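PDB 2B67: COG0778: Nitroreductase from Streptococcus pneumoniae, which probably catalyses the NAD(P)H-dependent reduction of nitro-type or related substrates as a dimeric flavoenzyme, with flavin mononucleotide bound as its cofactor. Local coordinates for residues A15-T20 and G152-L157; I35-P40 and G136-N141; F50-E55 and A75-A80. All coordinates share one frame; numbering follows the deposited sequence.

Interaction 1 of 3, residues A15-T20 and G152-L157; sequences ATKHFT and GSNIIL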
ATOM      1  N   ALA A  15      14.277   6.631   1.084  1.00 22.49           N
ATOM      2  CA  ALA A  15      14.529   5.985  -0.191  1.00 22.05           C
ATOM      3  C   ALA A  15      16.039   5.812  -0.310  1.00 21.57           C
ATOM      4  O   ALA A  15      16.760   6.775  -0.567  1.00 22.81           O
ATOM      5  CB  ALA A  15      13.995   6.837  -1.344  1.00 21.86           C
ATOM      6  N   THR A  16      16.512   4.594  -0.109  1.00 20.26           N
ATOM      7  CA  THR A  16      17.956   4.313  -0.111  1.00 20.69           C
ATOM      8  C   THR A  16      18.447   3.941  -1.519  1.00 20.87           C
ATOM      9  O   THR A  16      17.947   2.996  -2.139  1.00 20.39           O
ATOM     10  CB  THR A  16      18.297   3.170   0.872  1.00 20.61           C
ATOM     11  OG1 THR A  16      17.704   3.448   2.145  1.00 22.65           O
ATOM     12  CG2 THR A  16      19.797   2.990   1.033  1.00 19.65           C
ATOM     13  N   LYS A  17      19.441   4.684  -1.994  1.00 20.18           N
ATOM     14  CA  LYS A  17      19.964   4.487  -3.331  1.00 20.95           C
ATOM     15  C   LYS A  17      21.414   4.013  -3.361  1.00 20.84           C
ATOM     16  O   LYS A  17      21.852   3.488  -4.362  1.00 20.92           O
ATOM     17  CB  LYS A  17      19.771   5.751  -4.146  1.00 21.16           C
ATOM     18  CG  LYS A  17      18.294   5.952  -4.504  1.00 23.84           C
ATOM     19  CD  LYS A  17      17.961   7.321  -5.039  1.00 27.43           C
ATOM     20  CE  LYS A  17      16.484   7.580  -4.759  1.00 31.08           C
ATOM     21  NZ  LYS A  17      15.739   7.883  -6.025  1.00 35.09           N
ATOM     22  N   HIS A  18      22.149   4.158  -2.259  1.00 20.63           N
ATOM     23  CA  HIS A  18      23.538   3.713  -2.230  1.00 20.78           C
ATOM     24  C   HIS A  18      23.731   2.910  -0.970  1.00 20.48           C
ATOM     25  O   HIS A  18      23.352   3.344   0.120  1.00 21.48           O
ATOM     26  CB  HIS A  18      24.514   4.899  -2.322  1.00 22.34           C
ATOM     27  CG  HIS A  18      24.367   5.704  -3.583  1.00 23.39           C
ATOM     28  ND1 HIS A  18      23.742   6.935  -3.612  1.00 25.05           N
ATOM     29  CD2 HIS A  18      24.720   5.429  -4.864  1.00 26.44           C
ATOM     30  CE1 HIS A  18      23.734   7.393  -4.852  1.00 26.98           C
ATOM     31  NE2 HIS A  18      24.324   6.501  -5.631  1.00 28.84           N
ATOM     32  N   PHE A  19      24.304   1.724  -1.137  1.00 19.21           N
ATOM     33  CA  PHE A  19      24.391   0.723  -0.089  1.00 18.44           C
ATOM     34  C   PHE A  19      25.867   0.438   0.257  1.00 19.05           C
ATOM     35  O   PHE A  19      26.734   0.499  -0.604  1.00 19.04           O
ATOM     36  CB  PHE A  19      23.741  -0.571  -0.563  1.00 17.20           C
ATOM     37  CG  PHE A  19      22.280  -0.422  -0.947  1.00 16.77           C
ATOM     38  CD1 PHE A  19      21.899  -0.288  -2.292  1.00 17.15           C
ATOM     39  CD2 PHE A  19      21.304  -0.405   0.026  1.00 14.72           C
ATOM     40  CE1 PHE A  19      20.511  -0.136  -2.657  1.00 17.08           C
ATOM     41  CE2 PHE A  19      19.908  -0.251  -0.320  1.00 16.61           C
ATOM     42  CZ  PHE A  19      19.536  -0.147  -1.671  1.00 16.81           C
ATOM     43  N   THR A  20      26.110   0.101   1.517  1.00 18.42           N
ATOM     44  CA  THR A  20      27.411  -0.366   1.958  1.00 18.75           C
ATOM     45  C   THR A  20      27.540  -1.821   1.514  1.00 18.72           C
ATOM     46  O   THR A  20      26.607  -2.381   0.913  1.00 17.38           O
ATOM     47  CB  THR A  20      27.550  -0.259   3.496  1.00 18.17           C
ATOM     48  OG1 THR A  20      26.774  -1.283   4.123  1.00 18.46           O
ATOM     49  CG2 THR A  20      27.097   1.111   3.989  1.00 18.68           C
ATOM     50  N   GLY A 152      17.974  -0.568   5.235  1.00 14.74           N
ATOM     51  CA  GLY A 152      17.516   0.407   4.240  1.00 14.53           C
ATOM     52  C   GLY A 152      16.865  -0.322   3.075  1.00 14.84           C
ATOM     53  O   GLY A 152      16.975  -1.558   2.978  1.00 15.13           O
ATOM     54  N   SER A 153      16.146   0.418   2.223  1.00 14.43           N
ATOM     55  CA  SER A 153      15.429  -0.147   1.072  1.00 14.37           C
ATOM     56  C   SER A 153      15.006   0.976   0.164  1.00 14.31           C
ATOM     57  O   SER A 153      14.972   2.128   0.581  1.00 13.66           O
ATOM     58  CB  SER A 153      14.164  -0.914   1.514  1.00 13.72           C
ATOM     59  OG  SER A 153      13.328  -0.121   2.364  1.00 16.73           O
ATOM     60  N   ASN A 154      14.662   0.634  -1.072  1.00 14.23           N
ATOM     61  CA  ASN A 154      13.984   1.574  -1.958  1.00 14.25           C
ATOM     62  C   ASN A 154      12.967   0.799  -2.806  1.00 14.47           C
ATOM     63  O   ASN A 154      13.260  -0.318  -3.226  1.00 14.59           O
ATOM     64  CB  ASN A 154      15.000   2.274  -2.851  1.00 14.01           C
ATOM     65  CG  ASN A 154      14.434   3.462  -3.568  1.00 15.76           C
ATOM     66  OD1 ASN A 154      14.894   3.810  -4.644  1.00 18.12           O
ATOM     67  ND2 ASN A 154      13.442   4.103  -2.977  1.00 14.03           N
ATOM     68  N   ILE A 155      11.789   1.389  -3.062  1.00 13.52           N
ATOM     69  CA  ILE A 155      10.750   0.771  -3.893  1.00 13.77           C
ATOM     70  C   ILE A 155      10.979   1.326  -5.312  1.00 14.75           C
ATOM     71  O   ILE A 155      11.091   2.550  -5.496  1.00 15.00           O
ATOM     72  CB  ILE A 155       9.339   1.160  -3.346  1.00 14.60           C
ATOM     73  CG1 ILE A 155       9.103   0.522  -1.973  1.00 14.26           C
ATOM     74  CG2 ILE A 155       8.215   0.751  -4.293  1.00 13.81           C
ATOM     75  CD1 ILE A 155       8.012   1.161  -1.145  1.00 18.22           C
ATOM     76  N   ILE A 156      11.095   0.435  -6.295  1.00 13.19           N
ATOM     77  CA  ILE A 156      11.413   0.812  -7.660  1.00 14.39           C
ATOM     78  C   ILE A 156      10.271   0.318  -8.522  1.00 14.27           C
ATOM     79  O   ILE A 156       9.894  -0.862  -8.483  1.00 14.38           O
ATOM     80  CB  ILE A 156      12.776   0.164  -8.145  1.00 13.30           C
ATOM     81  CG1 ILE A 156      13.961   0.800  -7.416  1.00 15.23           C
ATOM     82  CG2 ILE A 156      12.955   0.259  -9.638  1.00 11.68           C
ATOM     83  CD1 ILE A 156      15.257  -0.048  -7.560  1.00 15.88           C
ATOM     84  N   LEU A 157       9.712   1.248  -9.273  1.00 14.71           N
ATOM     85  CA  LEU A 157       8.703   0.960 -10.248  1.00 16.52           C
ATOM     86  C   LEU A 157       9.256   1.086 -11.676  1.00 16.13           C
ATOM     87  O   LEU A 157       8.671   0.554 -12.627  1.00 16.75           O
ATOM     88  CB  LEU A 157       7.552   1.944 -10.025  1.00 17.03           C
ATOM     89  CG  LEU A 157       6.209   1.728 -10.709  1.00 20.00           C
ATOM     90  CD1 LEU A 157       5.808   0.250 -10.728  1.00 22.34           C
ATOM     91  CD2 LEU A 157       5.154   2.583 -10.016  1.00 18.07           C
TER
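The chi1 of Thr-16 (-50°) sets OG1 anti to its own carbonyl carbon and beside its backbone N, so that hydroxyl and amide present themselves together to Ser-153. The firmest bond across the contact is Thr-16 N to Ser-153 O, 3.0 Å long and nearly straight at 166°, although the donor sits above the carbonyl plane, 41° out of it. A weak return bond runs from Ser-153 N to Thr-16 OG1 at 3.4 Å. The same OG1 lies 3.7 Å from Gly-152 CA, where the glycine adds no side chain to the contact. Next along the strand, the CB bond of Asn-154 points toward residues 15-20, which brings CB of Asn-154 close to Thr-16 O, at 3.1 Å. The side chain of Lys-17 is extended as far as CE, then bends about its last torsion to take NZ to the flavin. NZ bonds to the flavin O2, while Ala-15 N bonds to a phosphate oxygen and Leu-157 N reaches O4 weakly. Loop 15-20, through Ala-15 N and Lys-17 NZ, and the chain just past strand 152-156, through Leu-157 N, together line the FMN pocket of the nitroreductase fold.

Interaction 2 of 3, residues I35-P40 and G136-N141; sequences IATLAP and GLVAMN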
ATOM      1  N   ILE A  35       6.645 -10.369   9.076  1.00 17.96           N
ATOM      2  CA  ILE A  35       5.894  -9.228   9.661  1.00 16.94           C
ATOM      3  C   ILE A  35       5.018  -8.509   8.600  1.00 15.83           C
ATOM      4  O   ILE A  35       3.856  -8.181   8.869  1.00 16.05           O
ATOM      5  CB  ILE A  35       6.834  -8.199  10.392  1.00 17.41           C
ATOM      6  CG1 ILE A  35       7.467  -8.837  11.641  1.00 18.36           C
ATOM      7  CG2 ILE A  35       6.070  -6.955  10.840  1.00 17.19           C
ATOM      8  CD1 ILE A  35       8.612  -7.983  12.220  1.00 16.83           C
ATOM      9  N   ALA A  36       5.579  -8.277   7.408  1.00 14.04           N
ATOM     10  CA  ALA A  36       4.917  -7.517   6.363  1.00 13.27           C
ATOM     11  C   ALA A  36       3.577  -8.160   5.955  1.00 13.80           C
ATOM     12  O   ALA A  36       2.592  -7.455   5.773  1.00 13.32           O
ATOM     13  CB  ALA A  36       5.828  -7.366   5.115  1.00 12.68           C
ATOM     14  N   THR A  37       3.553  -9.482   5.809  1.00 13.54           N
ATOM     15  CA  THR A  37       2.297 -10.197   5.431  1.00 14.79           C
ATOM     16  C   THR A  37       1.181 -10.234   6.512  1.00 15.62           C
ATOM     17  O   THR A  37       0.061 -10.665   6.236  1.00 15.59           O
ATOM     18  CB  THR A  37       2.574 -11.610   4.921  1.00 14.78           C
ATOM     19  OG1 THR A  37       3.325 -12.344   5.884  1.00 16.47           O
ATOM     20  CG2 THR A  37       3.382 -11.545   3.687  1.00 15.67           C
ATOM     21  N   LEU A  38       1.483  -9.761   7.718  1.00 15.14           N
ATOM     22  CA  LEU A  38       0.418  -9.460   8.699  1.00 16.36           C
ATOM     23  C   LEU A  38      -0.494  -8.357   8.181  1.00 15.43           C
ATOM     24  O   LEU A  38      -1.614  -8.225   8.676  1.00 15.65           O
ATOM     25  CB  LEU A  38       0.997  -9.050  10.060  1.00 15.49           C
ATOM     26  CG  LEU A  38       1.860 -10.107  10.750  1.00 17.85           C
ATOM     27  CD1 LEU A  38       2.511  -9.515  12.004  1.00 18.13           C
ATOM     28  CD2 LEU A  38       1.030 -11.343  11.130  1.00 22.28           C
ATOM     29  N   ALA A  39      -0.032  -7.616   7.163  1.00 14.12           N
ATOM     30  CA  ALA A  39      -0.849  -6.601   6.447  1.00 14.23           C
ATOM     31  C   ALA A  39      -2.252  -7.081   6.111  1.00 14.45           C
ATOM     32  O   ALA A  39      -2.402  -8.232   5.700  1.00 13.36           O
ATOM     33  CB  ALA A  39      -0.196  -6.250   5.138  1.00 14.01           C
ATOM     34  N   PRO A  40      -3.260  -6.170   6.183  1.00 14.62           N
ATOM     35  CA  PRO A  40      -4.583  -6.532   5.691  1.00 14.52           C
ATOM     36  C   PRO A  40      -4.545  -6.579   4.152  1.00 15.04           C
ATOM     37  O   PRO A  40      -3.624  -6.015   3.523  1.00 15.29           O
ATOM     38  CB  PRO A  40      -5.462  -5.359   6.168  1.00 15.20           C
ATOM     39  CG  PRO A  40      -4.511  -4.146   6.081  1.00 15.08           C
ATOM     40  CD  PRO A  40      -3.218  -4.764   6.667  1.00 14.39           C
ATOM     41  N   GLY A 136       0.589  -2.405  -2.812  1.00 10.70           N
ATOM     42  CA  GLY A 136       0.920  -1.193  -2.067  1.00 10.82           C
ATOM     43  C   GLY A 136       0.819  -1.396  -0.563  1.00 12.28           C
ATOM     44  O   GLY A 136       1.747  -1.034   0.197  1.00 12.90           O
ATOM     45  N   LEU A 137      -0.290  -1.985  -0.111  1.00 12.19           N
ATOM     46  CA  LEU A 137      -0.439  -2.285   1.317  1.00 12.31           C
ATOM     47  C   LEU A 137       0.755  -3.061   1.883  1.00 13.35           C
ATOM     48  O   LEU A 137       1.362  -2.625   2.859  1.00 13.05           O
ATOM     49  CB  LEU A 137      -1.731  -3.061   1.582  1.00 12.80           C
ATOM     50  CG  LEU A 137      -3.049  -2.312   1.366  1.00 12.32           C
ATOM     51  CD1 LEU A 137      -4.186  -3.334   1.401  1.00 11.97           C
ATOM     52  CD2 LEU A 137      -3.219  -1.240   2.456  1.00 13.30           C
ATOM     53  N   VAL A 138       1.095  -4.211   1.270  1.00 13.06           N
ATOM     54  CA  VAL A 138       2.141  -5.039   1.820  1.00 11.98           C
ATOM     55  C   VAL A 138       3.533  -4.409   1.575  1.00 13.00           C
ATOM     56  O   VAL A 138       4.426  -4.602   2.392  1.00 11.85           O
ATOM     57  CB  VAL A 138       2.063  -6.561   1.352  1.00 12.23           C
ATOM     58  CG1 VAL A 138       2.553  -6.742  -0.082  1.00 10.88           C
ATOM     59  CG2 VAL A 138       2.839  -7.498   2.321  1.00 11.23           C
ATOM     60  N   ALA A 139       3.732  -3.711   0.444  1.00 11.68           N
ATOM     61  CA  ALA A 139       5.030  -3.146   0.184  1.00 12.79           C
ATOM     62  C   ALA A 139       5.416  -2.166   1.299  1.00 12.67           C
ATOM     63  O   ALA A 139       6.542  -2.182   1.771  1.00 12.81           O
ATOM     64  CB  ALA A 139       5.061  -2.460  -1.150  1.00 11.60           C
HETATM   65  N   MSE A 140       4.473  -1.311   1.693  1.00 13.33           N
HETATM   66  CA  MSE A 140       4.633  -0.383   2.836  1.00 13.80           C
HETATM   67  C   MSE A 140       5.020  -1.085   4.163  1.00 13.76           C
HETATM   68  O   MSE A 140       5.955  -0.663   4.861  1.00 12.28           O
HETATM   69  CB  MSE A 140       3.345   0.406   3.059  1.00 13.41           C
HETATM   70  CG  MSE A 140       3.419   1.427   4.217  1.00 16.83           C
HETATM   71 SE   MSE A 140       4.336   3.041   3.581  0.80 23.00          SE
HETATM   72  CE  MSE A 140       6.145   2.778   4.238  1.00 17.05           C
ATOM     73  N   ASN A 141       4.314  -2.166   4.471  1.00 13.01           N
ATOM     74  CA  ASN A 141       4.541  -2.906   5.724  1.00 13.65           C
ATOM     75  C   ASN A 141       5.962  -3.511   5.691  1.00 13.00           C
ATOM     76  O   ASN A 141       6.688  -3.468   6.689  1.00 11.83           O
ATOM     77  CB  ASN A 141       3.456  -3.987   5.918  1.00 12.83           C
ATOM     78  CG  ASN A 141       3.056  -4.173   7.392  1.00 16.80           C
ATOM     79  OD1 ASN A 141       3.228  -3.276   8.217  1.00 20.98           O
ATOM     80  ND2 ASN A 141       2.508  -5.331   7.715  1.00 17.90           N
TER
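A helix-end turn packed against a long helix forms this contact: in a type I beta turn from Ala-36 to Ala-39, near the C-terminal end of helix 26-36, the backbone is gripped by Asn-141 of helix 124-148. The chain then passes at Pro-40 to an FMN site of the dimer. ND2 of Asn-141 donates to Ala-36 O over 2.9 Å with a straight N-H angle of 166°, the oxygen lying close to the asparagine amide plane. The same oxygen closes the turn by accepting Ala-39 N at 3.0 Å. Both donors approach from the same face of the Ala-36 carbonyl plane, and a buried carbonyl is thereby doubly satisfied. ND2 also donates to Asn-10 OD1 of the second subunit, so this one amide joins turn, helix and dimer partner. Arg-194 of that subunit bonds to Leu-38 O and Ala-39 O, leaving the turn pinned from the other chain as well.

Carbon packing adds to the polar grip. Val-138 puts CG2 anti to its backbone N, with CG1 in the crowded position between N and the carbonyl carbon (chi1 76°). CG2 is thus directed at the turn: Val-138 CG2 meets Ala-36 CB at 4.1 Å and Ala-39 CB at 4.3 Å. Ala-39, whose CB bond points toward the helix, also places CB 3.8 Å from Asn-141 ND2. Pro-40 and Leu-137 both touch the bound FMN, and Leu-137 CD1 meets Pro-40 O at 3.5 Å.

Interaction 3 of 3, residues F50-E55 and A75-A80; sequences FVVVRE and APVTIA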
ATOM      1  N   PHE A  50       6.697 -13.074  -2.784  1.00 11.21           N
ATOM      2  CA  PHE A  50       7.975 -12.372  -2.567  1.00 11.45           C
ATOM      3  C   PHE A  50       9.132 -13.182  -3.145  1.00 11.94           C
ATOM      4  O   PHE A  50       9.431 -14.321  -2.704  1.00 12.38           O
ATOM      5  CB  PHE A  50       8.191 -12.112  -1.069  1.00 11.16           C
ATOM      6  CG  PHE A  50       7.157 -11.206  -0.460  1.00 12.70           C
ATOM      7  CD1 PHE A  50       5.884 -11.696  -0.125  1.00 12.46           C
ATOM      8  CD2 PHE A  50       7.448  -9.849  -0.247  1.00 12.85           C
ATOM      9  CE1 PHE A  50       4.909 -10.837   0.415  1.00 16.32           C
ATOM     10  CE2 PHE A  50       6.516  -8.999   0.318  1.00 16.52           C
ATOM     11  CZ  PHE A  50       5.243  -9.477   0.644  1.00 16.39           C
ATOM     12  N   VAL A  51       9.779 -12.622  -4.151  1.00 11.74           N
ATOM     13  CA  VAL A  51      10.910 -13.305  -4.749  1.00 11.86           C
ATOM     14  C   VAL A  51      12.200 -12.642  -4.249  1.00 13.00           C
ATOM     15  O   VAL A  51      12.525 -11.523  -4.654  1.00 12.35           O
ATOM     16  CB  VAL A  51      10.808 -13.349  -6.300  1.00 11.63           C
ATOM     17  CG1 VAL A  51      11.991 -14.108  -6.864  1.00 10.53           C
ATOM     18  CG2 VAL A  51       9.487 -14.045  -6.738  1.00 11.42           C
ATOM     19  N   VAL A  52      12.896 -13.328  -3.331  1.00 12.49           N
ATOM     20  CA  VAL A  52      14.132 -12.817  -2.755  1.00 13.75           C
ATOM     21  C   VAL A  52      15.336 -13.117  -3.660  1.00 14.06           C
ATOM     22  O   VAL A  52      15.773 -14.271  -3.797  1.00 15.45           O
ATOM     23  CB  VAL A  52      14.336 -13.350  -1.320  1.00 12.46           C
ATOM     24  CG1 VAL A  52      15.611 -12.846  -0.730  1.00 14.66           C
ATOM     25  CG2 VAL A  52      13.138 -12.956  -0.445  1.00 12.90           C
ATOM     26  N   VAL A  53      15.867 -12.079  -4.270  1.00 14.15           N
ATOM     27  CA  VAL A  53      16.907 -12.263  -5.274  1.00 14.74           C
ATOM     28  C   VAL A  53      18.278 -12.023  -4.663  1.00 15.71           C
ATOM     29  O   VAL A  53      18.594 -10.896  -4.241  1.00 15.18           O
ATOM     30  CB  VAL A  53      16.669 -11.368  -6.496  1.00 13.72           C
ATOM     31  CG1 VAL A  53      17.739 -11.599  -7.578  1.00 14.52           C
ATOM     32  CG2 VAL A  53      15.235 -11.645  -7.051  1.00 14.19           C
ATOM     33  N   ARG A  54      19.069 -13.098  -4.630  1.00 16.27           N
ATOM     34  CA  ARG A  54      20.435 -13.077  -4.115  1.00 19.53           C
ATOM     35  C   ARG A  54      21.403 -13.599  -5.171  1.00 20.77           C
ATOM     36  O   ARG A  54      22.587 -13.313  -5.111  1.00 22.39           O
ATOM     37  CB  ARG A  54      20.577 -13.944  -2.843  1.00 18.72           C
ATOM     38  CG  ARG A  54      20.067 -13.274  -1.607  1.00 20.84           C
ATOM     39  CD  ARG A  54      20.268 -14.153  -0.329  1.00 20.96           C
ATOM     40  NE  ARG A  54      19.591 -13.533   0.822  1.00 23.96           N
ATOM     41  CZ  ARG A  54      20.115 -12.587   1.619  1.00 24.68           C
ATOM     42  NH1 ARG A  54      19.372 -12.116   2.604  1.00 24.91           N
ATOM     43  NH2 ARG A  54      21.356 -12.105   1.444  1.00 17.60           N
ATOM     44  N   GLU A  55      20.893 -14.383  -6.110  1.00 21.68           N
ATOM     45  CA  GLU A  55      21.715 -14.950  -7.154  1.00 23.80           C
ATOM     46  C   GLU A  55      21.572 -14.273  -8.510  1.00 22.93           C
ATOM     47  O   GLU A  55      22.578 -14.119  -9.189  1.00 23.82           O
ATOM     48  CB  GLU A  55      21.498 -16.462  -7.292  1.00 24.79           C
ATOM     49  CG  GLU A  55      22.679 -17.261  -6.780  1.00 30.75           C
ATOM     50  CD  GLU A  55      22.481 -17.736  -5.363  1.00 38.16           C
ATOM     51  OE1 GLU A  55      23.052 -17.109  -4.430  1.00 38.80           O
ATOM     52  OE2 GLU A  55      21.737 -18.742  -5.192  1.00 42.05           O
ATOM     53  N   ALA A  75      22.681  -3.375  -4.705  1.00 16.83           N
ATOM     54  CA  ALA A  75      21.958  -3.829  -3.515  1.00 16.39           C
ATOM     55  C   ALA A  75      22.236  -5.311  -3.244  1.00 15.97           C
ATOM     56  O   ALA A  75      22.150  -6.127  -4.146  1.00 16.16           O
ATOM     57  CB  ALA A  75      20.467  -3.560  -3.628  1.00 16.17           C
ATOM     58  N   PRO A  76      22.601  -5.656  -1.990  1.00 16.81           N
ATOM     59  CA  PRO A  76      22.918  -7.066  -1.703  1.00 16.42           C
ATOM     60  C   PRO A  76      21.700  -7.960  -2.012  1.00 15.83           C
ATOM     61  O   PRO A  76      21.849  -9.128  -2.385  1.00 15.97           O
ATOM     62  CB  PRO A  76      23.212  -7.057  -0.198  1.00 16.32           C
ATOM     63  CG  PRO A  76      23.480  -5.672   0.162  1.00 17.65           C
ATOM     64  CD  PRO A  76      22.745  -4.792  -0.790  1.00 15.88           C
ATOM     65  N   VAL A  77      20.503  -7.391  -1.858  1.00 14.19           N
ATOM     66  CA  VAL A  77      19.263  -8.131  -2.044  1.00 13.07           C
ATOM     67  C   VAL A  77      18.280  -7.238  -2.776  1.00 12.93           C
ATOM     68  O   VAL A  77      18.230  -6.041  -2.513  1.00 13.23           O
ATOM     69  CB  VAL A  77      18.630  -8.556  -0.674  1.00 12.30           C
ATOM     70  CG1 VAL A  77      17.255  -9.240  -0.869  1.00 12.37           C
ATOM     71  CG2 VAL A  77      19.560  -9.442   0.082  1.00 12.55           C
ATOM     72  N   THR A  78      17.494  -7.841  -3.666  1.00 12.64           N
ATOM     73  CA  THR A  78      16.321  -7.210  -4.258  1.00 13.03           C
ATOM     74  C   THR A  78      15.154  -8.180  -4.123  1.00 13.62           C
ATOM     75  O   THR A  78      15.279  -9.372  -4.376  1.00 13.55           O
ATOM     76  CB  THR A  78      16.499  -6.833  -5.742  1.00 12.26           C
ATOM     77  OG1 THR A  78      17.531  -5.851  -5.861  1.00 11.51           O
ATOM     78  CG2 THR A  78      15.156  -6.252  -6.344  1.00 12.01           C
ATOM     79  N   ILE A  79      14.026  -7.650  -3.684  1.00 14.07           N
ATOM     80  CA  ILE A  79      12.842  -8.454  -3.477  1.00 13.48           C
ATOM     81  C   ILE A  79      11.942  -8.029  -4.584  1.00 13.85           C
ATOM     82  O   ILE A  79      11.561  -6.854  -4.640  1.00 14.81           O
ATOM     83  CB  ILE A  79      12.177  -8.171  -2.104  1.00 12.95           C
ATOM     84  CG1 ILE A  79      13.088  -8.636  -0.971  1.00 14.46           C
ATOM     85  CG2 ILE A  79      10.844  -8.898  -2.022  1.00 13.60           C
ATOM     86  CD1 ILE A  79      12.787  -8.025   0.397  1.00 15.50           C
ATOM     87  N   ALA A  80      11.654  -8.948  -5.500  1.00 12.52           N
ATOM     88  CA  ALA A  80      10.638  -8.704  -6.500  1.00 12.63           C
ATOM     89  C   ALA A  80       9.271  -9.073  -5.940  1.00 12.26           C
ATOM     90  O   ALA A  80       9.032 -10.228  -5.632  1.00 12.40           O
ATOM     91  CB  ALA A  80      10.938  -9.504  -7.779  1.00 12.59           C
TER
HETATM   92  O   HOH W   1      23.242 -10.653  -4.173  1.00 42.18           O
HETATM   93  O   HOH W   2      22.972 -11.124  -0.844  1.00 46.56           O
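Arg-54 lies across Val-77 at the end of an antiparallel strand pair, 50-53 with 77-80, in the sheet of the alpha-beta sandwich. From CB its chain leaves with CG anti to the carbonyl carbon and stays extended through CD to NE; the side chain also touches Pro-26 and Val-29 of helix 26-36. Arg-54 CG passes Val-77 CG2 at 4.2 Å, CD stands off, and NE, CZ and NH2 come back over the methyl, CZ and NH2 at 3.5 Å each. The methyl sits over one guanidinium face, offset toward its rim, so the contact is planar group against aliphatic carbon. At the tip NH2 donates to Val-24 O, and weakly to a water that in turn donates to Pro-76 O. A second water donates to both Arg-54 O and Pro-76 O, bridging the two segments just beyond the strand ends.

The evidence for the pairing is the bond pattern. The axes run at 159°, and Val-51 with Ala-80 and Val-53 with Thr-78 are hydrogen-bonded pairs, while Val-52 with Ile-79 between them is non-hydrogen-bonded. Val-53 N to Thr-78 O, 2.8 Å, lies nearly along the C=O axis. Side chains of Val-51, Val-53, Thr-78 and Ala-80 share one face; Val-52 and Ile-79 occupy the other, where Val-52 CG1 also meets Val-77 CG1 at 4.0 Å. Phe-50, Val-51 and Val-52 pair in parallel with a strand of the second subunit, carrying the sheet over the dimer interface. Beside Val-52, Phe-50 turns its ring edge to Ile-79, CD2 to CG2 at 3.9 Å.

Followed from the N terminus, the chain opens interaction 1 at 15-20, interaction 2 at 35-40 and interaction 3 at 50-55. It closes them in reverse: 75-80 first, 136-141 next, 152-157 last, so the loops lie one within another and none cross. Interaction 3 joins two neighbouring strands, interaction 2 ties the end of helix 26-36 to helix 124-148, and interaction 1 fastens the early loop to strand 152-156, the other outermost strand of the sheet within this chain. They also touch: Val-138 CG2 lies 3.5 Å from Phe-50 CZ, and Phe-19 CE1 lies 3.6 Å from Ala-75 CB. All three contacts reach the second subunit.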